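Local coordinates for protein muconate lactonizing enzyme (Corynebacterium glutamicum, PDB 3I4K) that belongs to the enolase superfamily, joining an enolase-type N-terminal domain to a TIM-barrel-like domain that holds a magnesium ion, at residues D232-L237 and L261-A266; E239-R242 and S247-A250. All coordinates share one frame; numbering follows the deposited sequence.

Contact 1. Residues D232-L237 and L261-A266; sequences DDLETL and LAVVKA
Leu234 carries this contact almost alone, reaching from the first residue of helix 234-244 onto a face of helix 257-266 formed by Ala262, Val263 and Ala266. The packing is apolar and divides by branch. CD1 lies 3.8 Å from Ala262 CB and also rests against that residue's backbone, 3.6 Å from Ala262 O. CD2 turns to the valine, 4.0 Å from Val263 CG2, and these two side chains cross at about a right angle. At the root of the leucine, Leu234 CB meets Ala266 CB at 4.0 Å. With CG anti to the carbonyl carbon (chi1 -54°) and an extended chi2, the leucine can straddle the two alanines, which lie one helical turn apart. Their bare methyl groups let the helices come close, with Leu234 CA 6.6 Å from Ala266 CA, while the branched Val263 is buried beside them and also packs on Val254.

Polar bonds at the start of helix 234-244 probably help to hold the turn from which the leucine projects. Asp233 is the N-cap of this helix: its OD1 accepts from Thr236 N at 3.2 Å, the N-H arriving from above the carboxylate plane. An aspartate suits this place because its short acidic side chain can fold back to an amide of the first turn, and its charge probably interacts favourably with the helix dipole. Thr236 OG1 is also hydrogen-bonded to Arg207 NH1.

Another side of helix 257-266 serves the dimer, where Val264 packs on Leu261 of the second subunit. In the barrel-like domain, the first turn of helix 234-244 packs against the last turns of helix 257-266, as neighbouring helices in the outer layer of a TIM-type barrel.

Contact 2. Residues E239-R242 and S247-A250; sequences EITR and SVMA
Val248 points from its strand toward helix 234-244, and its CG2 methyl is met by both Ile240 and Thr241. In the apolar part, Val248 CG2 lies 3.2 Å from Ile240 CD1 and 3.3 Å from Ile240 CG1. These pairs are shorter than van der Waals contact allows and, with chi1 at 91°, the modelled isoleucine branch is doubtful beyond its packing on the valine methyl. Beta-branched residues suit the site, filling the buried layer between helix and strand, where Ile240 also reaches Phe225 and Leu214.

Thr241 brings a polar atom to the same methyl, with OG1 3.4 Å from Val248 CG2. That hydroxyl is hydrogen-bonded to Val246 O, the residue before Ser247.

Charged groups lie on the helix away from the strand. Arg242 grips Glu239 side-on, NE and NH2 both reaching OE2, which lies near the guanidinium plane; the NE to OE2 distance is 2.7 Å. Glu239 OE1 forms a second salt bridge, to Arg243.

The contact belongs to the beta-alpha-beta unit of strand 224-226, helix 234-244 and strand 247-250, the helix packing on the strand that follows it. Helix and strand thus meet chiefly through buried hydrocarbon, while the Thr241 hydroxyl and the Glu239 carboxylate bond to residues close by in the sequence.

From the N terminus, the chain enters helix 234-244 through 232-237, the first half of contact 1, and then runs through 239-242, the first half of contact 2. Contact 2 closes first, across only four intervening residues, when strand 247-250 turns back along the helix. Contact 1 closes later, through helix 257-266, and its longer loop encloses contact 2 entirely. The two meet where Leu237 O lies 3.8 Å from Val248 CG2. Together they tie helix 234-244 inward to a barrel strand and along the outer layer to the next helix. The strand leads directly into Asp251, a magnesium ligand with Asp200 and Glu226.

Contact 1. Residues D232-L237 and L261-A266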
ATOM      1  N   ASP A 232      24.064   0.092   4.694  1.00 29.77           N
ATOM      2  CA  ASP A 232      24.094  -1.331   4.400  1.00 31.94           C
ATOM      3  C   ASP A 232      24.201  -2.261   5.602  1.00 29.03           C
ATOM      4  O   ASP A 232      23.823  -3.428   5.509  1.00 31.79           O
ATOM      5  CB  ASP A 232      25.261  -1.632   3.463  1.00 32.31           C
ATOM      6  CG  ASP A 232      26.593  -1.208   4.051  1.00 35.04           C
ATOM      7  OD1 ASP A 232      27.139  -0.181   3.599  1.00 38.11           O
ATOM      8  OD2 ASP A 232      27.093  -1.894   4.976  1.00 37.61           O
ATOM      9  N   ASP A 233      24.695  -1.754   6.725  1.00 28.08           N
ATOM     10  CA  ASP A 233      24.919  -2.589   7.912  1.00 25.94           C
ATOM     11  C   ASP A 233      23.725  -2.700   8.845  1.00 26.58           C
ATOM     12  O   ASP A 233      23.690  -2.075   9.914  1.00 26.02           O
ATOM     13  CB  ASP A 233      26.131  -2.046   8.673  1.00 29.10           C
ATOM     14  CG  ASP A 233      26.716  -3.047   9.659  1.00 31.21           C
ATOM     15  OD1 ASP A 233      26.168  -4.167   9.787  1.00 29.90           O
ATOM     16  OD2 ASP A 233      27.738  -2.704  10.306  1.00 31.98           O
ATOM     17  N   LEU A 234      22.743  -3.508   8.459  1.00 26.04           N
ATOM     18  CA  LEU A 234      21.555  -3.658   9.290  1.00 27.81           C
ATOM     19  C   LEU A 234      21.884  -4.364  10.607  1.00 29.21           C
ATOM     20  O   LEU A 234      21.298  -4.051  11.647  1.00 31.98           O
ATOM     21  CB  LEU A 234      20.461  -4.432   8.533  1.00 28.92           C
ATOM     22  CG  LEU A 234      20.077  -3.868   7.161  1.00 31.40           C
ATOM     23  CD1 LEU A 234      18.881  -4.643   6.615  1.00 30.82           C
ATOM     24  CD2 LEU A 234      19.745  -2.374   7.275  1.00 26.79           C
ATOM     25  N   GLU A 235      22.835  -5.294  10.574  1.00 27.94           N
ATOM     26  CA  GLU A 235      23.195  -6.038  11.781  1.00 30.25           C
ATOM     27  C   GLU A 235      23.721  -5.107  12.871  1.00 29.95           C
ATOM     28  O   GLU A 235      23.500  -5.331  14.065  1.00 28.83           O
ATOM     29  CB  GLU A 235      24.231  -7.125  11.446  1.00 31.76           C
ATOM     30  CG  GLU A 235      23.619  -8.381  10.817  1.00 33.28           C
ATOM     31  CD  GLU A 235      24.669  -9.406  10.382  1.00 34.45           C
ATOM     32  OE1 GLU A 235      25.657  -9.604  11.110  1.00 34.91           O
ATOM     33  OE2 GLU A 235      24.506 -10.020   9.312  1.00 35.83           O
ATOM     34  N   THR A 236      24.406  -4.048  12.462  1.00 28.61           N
ATOM     35  CA  THR A 236      24.925  -3.088  13.428  1.00 27.53           C
ATOM     36  C   THR A 236      23.818  -2.259  14.083  1.00 27.50           C
ATOM     37  O   THR A 236      23.891  -1.949  15.274  1.00 29.18           O
ATOM     38  CB  THR A 236      25.970  -2.185  12.758  1.00 29.04           C
ATOM     39  OG1 THR A 236      27.185  -2.930  12.603  1.00 25.42           O
ATOM     40  CG2 THR A 236      26.228  -0.945  13.578  1.00 31.64           C
ATOM     41  N   LEU A 237      22.787  -1.897  13.324  1.00 28.74           N
ATOM     42  CA  LEU A 237      21.683  -1.125  13.899  1.00 28.66           C
ATOM     43  C   LEU A 237      21.023  -1.966  14.986  1.00 28.61           C
ATOM     44  O   LEU A 237      20.639  -1.455  16.050  1.00 27.41           O
ATOM     45  CB  LEU A 237      20.650  -0.767  12.833  1.00 27.55           C
ATOM     46  CG  LEU A 237      21.130   0.013  11.603  1.00 28.54           C
ATOM     47  CD1 LEU A 237      19.953   0.301  10.704  1.00 25.70           C
ATOM     48  CD2 LEU A 237      21.812   1.316  12.021  1.00 27.61           C
ATOM     49  N   LEU A 261      11.592  -4.307   3.983  1.00 28.70           N
ATOM     50  CA  LEU A 261      11.412  -5.713   4.294  1.00 29.36           C
ATOM     51  C   LEU A 261      12.699  -6.258   4.926  1.00 29.34           C
ATOM     52  O   LEU A 261      12.645  -7.062   5.859  1.00 26.50           O
ATOM     53  CB  LEU A 261      11.119  -6.497   3.009  1.00 30.74           C
ATOM     54  CG  LEU A 261      10.202  -7.728   3.044  1.00 35.98           C
ATOM     55  CD1 LEU A 261      10.539  -8.612   1.847  1.00 32.83           C
ATOM     56  CD2 LEU A 261      10.346  -8.497   4.348  1.00 32.55           C
ATOM     57  N   ALA A 262      13.846  -5.810   4.410  1.00 27.50           N
ATOM     58  CA  ALA A 262      15.143  -6.252   4.904  1.00 28.41           C
ATOM     59  C   ALA A 262      15.345  -5.825   6.361  1.00 29.16           C
ATOM     60  O   ALA A 262      15.879  -6.586   7.176  1.00 30.37           O
ATOM     61  CB  ALA A 262      16.267  -5.699   4.020  1.00 26.56           C
ATOM     62  N   VAL A 263      14.927  -4.607   6.685  1.00 26.82           N
ATOM     63  CA  VAL A 263      15.031  -4.103   8.048  1.00 27.02           C
ATOM     64  C   VAL A 263      14.100  -4.911   8.959  1.00 25.74           C
ATOM     65  O   VAL A 263      14.456  -5.248  10.083  1.00 27.70           O
ATOM     66  CB  VAL A 263      14.674  -2.588   8.092  1.00 28.61           C
ATOM     67  CG1 VAL A 263      14.381  -2.145   9.505  1.00 29.37           C
ATOM     68  CG2 VAL A 263      15.841  -1.775   7.526  1.00 32.19           C
ATOM     69  N   VAL A 264      12.907  -5.235   8.471  1.00 26.86           N
ATOM     70  CA  VAL A 264      11.961  -6.020   9.265  1.00 26.40           C
ATOM     71  C   VAL A 264      12.559  -7.388   9.590  1.00 27.40           C
ATOM     72  O   VAL A 264      12.529  -7.834  10.739  1.00 28.53           O
ATOM     73  CB  VAL A 264      10.621  -6.218   8.515  1.00 24.92           C
ATOM     74  CG1 VAL A 264       9.791  -7.337   9.178  1.00 25.76           C
ATOM     75  CG2 VAL A 264       9.834  -4.927   8.516  1.00 23.23           C
ATOM     76  N   LYS A 265      13.101  -8.050   8.578  1.00 26.89           N
ATOM     77  CA  LYS A 265      13.707  -9.358   8.781  1.00 30.65           C
ATOM     78  C   LYS A 265      14.943  -9.317   9.676  1.00 30.47           C
ATOM     79  O   LYS A 265      15.239 -10.280  10.367  1.00 29.41           O
ATOM     80  CB  LYS A 265      14.103  -9.984   7.451  1.00 31.91           C
ATOM     81  CG  LYS A 265      12.960 -10.400   6.545  1.00 35.53           C
ATOM     82  CD  LYS A 265      13.559 -11.040   5.299  1.00 35.13           C
ATOM     83  CE  LYS A 265      12.541 -11.243   4.198  1.00 38.49           C
ATOM     84  NZ  LYS A 265      13.233 -11.670   2.941  1.00 36.02           N
ATOM     85  N   ALA A 266      15.681  -8.212   9.657  1.00 30.78           N
ATOM     86  CA  ALA A 266      16.884  -8.120  10.484  1.00 30.16           C
ATOM     87  C   ALA A 266      16.612  -7.530  11.873  1.00 29.01           C
ATOM     88  O   ALA A 266      17.523  -7.443  12.693  1.00 28.81           O
ATOM     89  CB  ALA A 266      17.932  -7.292   9.777  1.00 28.18           C
TER

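Contact 2. Residues E239-R242 and S247-A250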
ATOM      1  N   GLU A 239      22.487  -4.407  16.660  1.00 30.08           N
ATOM      2  CA  GLU A 239      23.453  -4.538  17.739  1.00 30.78           C
ATOM      3  C   GLU A 239      23.492  -3.292  18.629  1.00 30.49           C
ATOM      4  O   GLU A 239      23.615  -3.420  19.850  1.00 29.21           O
ATOM      5  CB  GLU A 239      24.851  -4.826  17.170  1.00 30.82           C
ATOM      6  CG  GLU A 239      25.926  -5.138  18.225  1.00 31.15           C
ATOM      7  CD  GLU A 239      25.587  -6.339  19.113  1.00 34.09           C
ATOM      8  OE1 GLU A 239      26.276  -6.545  20.137  1.00 32.79           O
ATOM      9  OE2 GLU A 239      24.643  -7.089  18.792  1.00 36.58           O
ATOM     10  N   ILE A 240      23.368  -2.090  18.061  1.00 30.05           N
ATOM     11  CA  ILE A 240      23.433  -0.937  18.954  1.00 30.47           C
ATOM     12  C   ILE A 240      22.249  -0.944  19.905  1.00 29.75           C
ATOM     13  O   ILE A 240      22.382  -0.546  21.058  1.00 30.78           O
ATOM     14  CB  ILE A 240      23.506   0.461  18.239  1.00 34.76           C
ATOM     15  CG1 ILE A 240      22.115   1.009  18.019  1.00 35.01           C
ATOM     16  CG2 ILE A 240      24.301   0.403  16.944  1.00 31.72           C
ATOM     17  CD1 ILE A 240      22.116   2.502  17.990  1.00 40.11           C
ATOM     18  N   THR A 241      21.093  -1.412  19.439  1.00 30.36           N
ATOM     19  CA  THR A 241      19.919  -1.471  20.307  1.00 29.28           C
ATOM     20  C   THR A 241      20.116  -2.560  21.368  1.00 31.35           C
ATOM     21  O   THR A 241      19.744  -2.382  22.532  1.00 31.73           O
ATOM     22  CB  THR A 241      18.640  -1.752  19.491  1.00 30.62           C
ATOM     23  OG1 THR A 241      18.297  -0.571  18.755  1.00 30.60           O
ATOM     24  CG2 THR A 241      17.462  -2.136  20.407  1.00 31.61           C
ATOM     25  N   ARG A 242      20.697  -3.687  20.962  1.00 30.29           N
ATOM     26  CA  ARG A 242      20.954  -4.780  21.889  1.00 34.27           C
ATOM     27  C   ARG A 242      21.802  -4.285  23.065  1.00 34.73           C
ATOM     28  O   ARG A 242      21.490  -4.567  24.222  1.00 34.32           O
ATOM     29  CB  ARG A 242      21.678  -5.945  21.184  1.00 36.99           C
ATOM     30  CG  ARG A 242      20.743  -6.973  20.540  1.00 42.64           C
ATOM     31  CD  ARG A 242      21.422  -8.335  20.383  1.00 48.92           C
ATOM     32  NE  ARG A 242      22.333  -8.367  19.240  1.00 54.43           N
ATOM     33  CZ  ARG A 242      22.008  -8.817  18.029  1.00 54.37           C
ATOM     34  NH1 ARG A 242      20.786  -9.292  17.792  1.00 54.40           N
ATOM     35  NH2 ARG A 242      22.907  -8.783  17.053  1.00 54.25           N
ATOM     36  N   SER A 247      15.853   2.674  21.037  1.00 34.50           N
ATOM     37  CA  SER A 247      15.383   2.490  19.676  1.00 34.12           C
ATOM     38  C   SER A 247      16.280   3.150  18.668  1.00 32.80           C
ATOM     39  O   SER A 247      16.970   4.140  18.960  1.00 31.39           O
ATOM     40  CB  SER A 247      13.973   3.066  19.504  1.00 32.24           C
ATOM     41  OG  SER A 247      13.069   2.432  20.372  1.00 34.47           O
ATOM     42  N   VAL A 248      16.232   2.595  17.466  1.00 31.14           N
ATOM     43  CA  VAL A 248      16.981   3.080  16.327  1.00 28.98           C
ATOM     44  C   VAL A 248      15.958   3.401  15.238  1.00 29.15           C
ATOM     45  O   VAL A 248      14.910   2.757  15.153  1.00 27.00           O
ATOM     46  CB  VAL A 248      17.946   1.987  15.816  1.00 30.04           C
ATOM     47  CG1 VAL A 248      18.285   2.220  14.351  1.00 24.69           C
ATOM     48  CG2 VAL A 248      19.205   1.967  16.673  1.00 27.51           C
HETATM   49  N   MSE A 249      16.241   4.416  14.433  1.00 29.45           N
HETATM   50  CA  MSE A 249      15.360   4.772  13.322  1.00 29.96           C
HETATM   51  C   MSE A 249      16.190   4.646  12.048  1.00 29.14           C
HETATM   52  O   MSE A 249      17.285   5.213  11.950  1.00 28.08           O
HETATM   53  CB  MSE A 249      14.813   6.206  13.462  1.00 31.62           C
HETATM   54  CG  MSE A 249      14.068   6.699  12.207  1.00 32.77           C
HETATM   55 SE   MSE A 249      12.720   8.070  12.550  1.00 45.45          SE
HETATM   56  CE  MSE A 249      13.914   9.610  12.690  1.00 38.46           C
ATOM     57  N   ALA A 250      15.682   3.884  11.083  1.00 27.43           N
ATOM     58  CA  ALA A 250      16.393   3.680   9.828  1.00 28.21           C
ATOM     59  C   ALA A 250      16.002   4.775   8.849  1.00 29.73           C
ATOM     60  O   ALA A 250      14.823   5.096   8.712  1.00 30.34           O
ATOM     61  CB  ALA A 250      16.051   2.301   9.242  1.00 27.14           C
TER